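Local coordinates for DNA processing protein DprA (Streptococcus pneumoniae, PDB 3UQZ) that binds single-stranded DNA cooperatively, shields it from nucleases and helps load the RecA recombinase onto it during natural transformation, at residues 79-84 with 89-94. Residues are numbered along the deposited sequence; the frame is centred on the assembly and turned at random.
Sequences DCYPWD and YDAPVL
Tyr81 reaches Pro92 with the far end of its ring, and its hydroxyl makes the one hydrogen bond that joins residues 79-84 to residues 89-94. Tyr81 OH donates a hydrogen bond to Pro92 O, at 2.7 Å; with a C=O...O angle of 134° and the donor lying in the carbonyl plane, the bond uses a lone pair of that oxygen. The backbones stay well apart, since even the nearest CA atoms, those of Tyr81 and Leu94, are 9.5 Å from each other, and the length of the tyrosine spans the gap. Its CG stands anti to the backbone N (chi1 -165°), which carries the ring across to residues 89-94.

The same hydroxyl lies against the proline ring, with Tyr81 OH 3.4 Å from Pro92 CD and also close to Pro92 CG. Apolar contact between the rings is slight: Tyr81 CZ to Pro92 CG measures 4.4 Å, and the two side chains meet at a slant, without stacking. Ala91 points its methyl toward the tyrosine, placing Ala91 CB 3.7 Å from Tyr81 OH. Tyr81, Ala91 and Pro92 are all buried, so the bond pairs a phenol with a carbonyl away from solvent.

Ile76 touches both Tyr81 and Ala91, while Asn18, from the N-terminal SAM-like region, bonds Ala91 O and Val93 N. The contact thus ties together the two ends of the connection that runs through helix 83-86, between strand 73-75, outermost in the sheet of this chain, and its antiparallel neighbour 94-99, in the extended Rossmann-like sheet of DprA.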
loop_
_atom_site.group_PDB
_atom_site.type_symbol
_atom_site.label_atom_id
_atom_site.label_comp_id
_atom_site.label_asym_id
_atom_site.label_seq_id
_atom_site.Cartn_x
_atom_site.Cartn_y
_atom_site.Cartn_z
ATOM N N ASP A 79 27.858 -17.255 24.220
ATOM C CA ASP A 79 26.513 -17.201 24.806
ATOM C C ASP A 79 25.748 -15.936 24.424
ATOM O O ASP A 79 24.524 -15.978 24.294
ATOM C CB ASP A 79 26.580 -17.289 26.352
ATOM C CG ASP A 79 27.659 -18.196 26.923
ATOM O OD1 ASP A 79 28.862 -17.863 26.770
ATOM O OD2 ASP A 79 27.304 -19.199 27.581
ATOM N N CYS A 80 26.463 -14.811 24.283
ATOM C CA CYS A 80 25.875 -13.513 23.975
ATOM C C CYS A 80 25.391 -13.376 22.529
ATOM O O CYS A 80 24.623 -12.452 22.229
ATOM C CB CYS A 80 26.826 -12.386 24.359
ATOM S SG CYS A 80 28.231 -12.206 23.242
ATOM N N TYR A 81 25.846 -14.265 21.635
ATOM C CA TYR A 81 25.438 -14.222 20.240
ATOM C C TYR A 81 23.896 -14.367 20.154
ATOM O O TYR A 81 23.355 -15.353 20.677
ATOM C CB TYR A 81 26.165 -15.306 19.422
ATOM C CG TYR A 81 26.073 -15.115 17.923
ATOM C CD1 TYR A 81 27.103 -14.512 17.213
ATOM C CD2 TYR A 81 24.965 -15.573 17.208
ATOM C CE1 TYR A 81 27.041 -14.375 15.828
ATOM C CE2 TYR A 81 24.881 -15.417 15.827
ATOM C CZ TYR A 81 25.925 -14.823 15.142
ATOM O OH TYR A 81 25.846 -14.685 13.780
ATOM N N PRO A 82 23.185 -13.351 19.569
ATOM C CA PRO A 82 21.710 -13.426 19.514
ATOM C C PRO A 82 21.159 -14.542 18.630
ATOM O O PRO A 82 21.602 -14.729 17.496
ATOM C CB PRO A 82 21.276 -12.022 19.084
ATOM C CG PRO A 82 22.449 -11.422 18.473
ATOM C CD PRO A 82 23.688 -12.105 18.954
ATOM N N TRP A 83 20.188 -15.285 19.182
ATOM C CA TRP A 83 19.561 -16.446 18.566
ATOM C C TRP A 83 18.872 -16.189 17.245
ATOM O O TRP A 83 18.883 -17.075 16.401
ATOM C CB TRP A 83 18.631 -17.154 19.561
ATOM C CG TRP A 83 19.326 -17.913 20.665
ATOM C CD1 TRP A 83 20.672 -18.056 20.852
ATOM C CD2 TRP A 83 18.693 -18.651 21.722
ATOM N NE1 TRP A 83 20.915 -18.819 21.970
ATOM C CE2 TRP A 83 19.718 -19.213 22.513
ATOM C CE3 TRP A 83 17.352 -18.918 22.062
ATOM C CZ2 TRP A 83 19.445 -20.029 23.622
ATOM C CZ3 TRP A 83 17.087 -19.736 23.148
ATOM C CH2 TRP A 83 18.124 -20.280 23.915
ATOM N N ASP A 84 18.278 -15.000 17.048
ATOM C CA ASP A 84 17.622 -14.670 15.783
ATOM C C ASP A 84 18.639 -14.581 14.648
ATOM O O ASP A 84 18.359 -15.063 13.552
ATOM C CB ASP A 84 16.831 -13.361 15.892
ATOM C CG ASP A 84 15.539 -13.456 16.682
ATOM O OD1 ASP A 84 14.744 -14.390 16.416
ATOM O OD2 ASP A 84 15.295 -12.567 17.524
ATOM N N TYR A 89 20.796 -17.740 6.932
ATOM C CA TYR A 89 21.754 -18.434 6.092
ATOM C C TYR A 89 23.020 -17.552 6.088
ATOM O O TYR A 89 22.915 -16.324 5.946
ATOM C CB TYR A 89 21.195 -18.627 4.666
ATOM C CG TYR A 89 22.248 -19.072 3.675
ATOM C CD1 TYR A 89 22.814 -20.344 3.752
ATOM C CD2 TYR A 89 22.720 -18.206 2.694
ATOM C CE1 TYR A 89 23.815 -20.744 2.870
ATOM C CE2 TYR A 89 23.724 -18.594 1.810
ATOM C CZ TYR A 89 24.266 -19.866 1.900
ATOM O OH TYR A 89 25.250 -20.263 1.026
ATOM N N ASP A 90 24.197 -18.171 6.280
ATOM C CA ASP A 90 25.498 -17.484 6.316
ATOM C C ASP A 90 25.604 -16.487 7.486
ATOM O O ASP A 90 26.108 -15.376 7.324
ATOM C CB ASP A 90 25.857 -16.861 4.939
ATOM C CG ASP A 90 27.326 -16.561 4.718
ATOM O OD1 ASP A 90 28.165 -17.272 5.290
ATOM O OD2 ASP A 90 27.632 -15.619 3.955
ATOM N N ALA A 91 25.133 -16.901 8.678
ATOM C CA ALA A 91 25.187 -16.091 9.893
ATOM C C ALA A 91 26.640 -15.652 10.178
ATOM O O ALA A 91 27.547 -16.469 10.016
ATOM C CB ALA A 91 24.642 -16.882 11.064
ATOM N N PRO A 92 26.906 -14.366 10.520
ATOM C CA PRO A 92 28.300 -13.949 10.792
ATOM C C PRO A 92 28.931 -14.824 11.856
ATOM O O PRO A 92 28.347 -15.077 12.905
ATOM C CB PRO A 92 28.180 -12.487 11.246
ATOM C CG PRO A 92 26.767 -12.298 11.576
ATOM C CD PRO A 92 25.967 -13.246 10.728
ATOM N N VAL A 93 30.084 -15.371 11.529
ATOM C CA VAL A 93 30.812 -16.281 12.404
ATOM C C VAL A 93 31.556 -15.548 13.548
ATOM O O VAL A 93 31.658 -16.079 14.656
ATOM C CB VAL A 93 31.664 -17.231 11.537
ATOM C CG1 VAL A 93 33.142 -16.861 11.505
ATOM C CG2 VAL A 93 31.428 -18.673 11.911
ATOM N N LEU A 94 32.006 -14.305 13.290
ATOM C CA LEU A 94 32.715 -13.459 14.245
ATOM C C LEU A 94 32.336 -11.991 13.996
ATOM O O LEU A 94 32.324 -11.553 12.847
ATOM C CB LEU A 94 34.248 -13.672 14.109
ATOM C CG LEU A 94 35.196 -12.826 14.985
ATOM C CD1 LEU A 94 35.298 -13.374 16.388
ATOM C CD2 LEU A 94 36.575 -12.751 14.371
#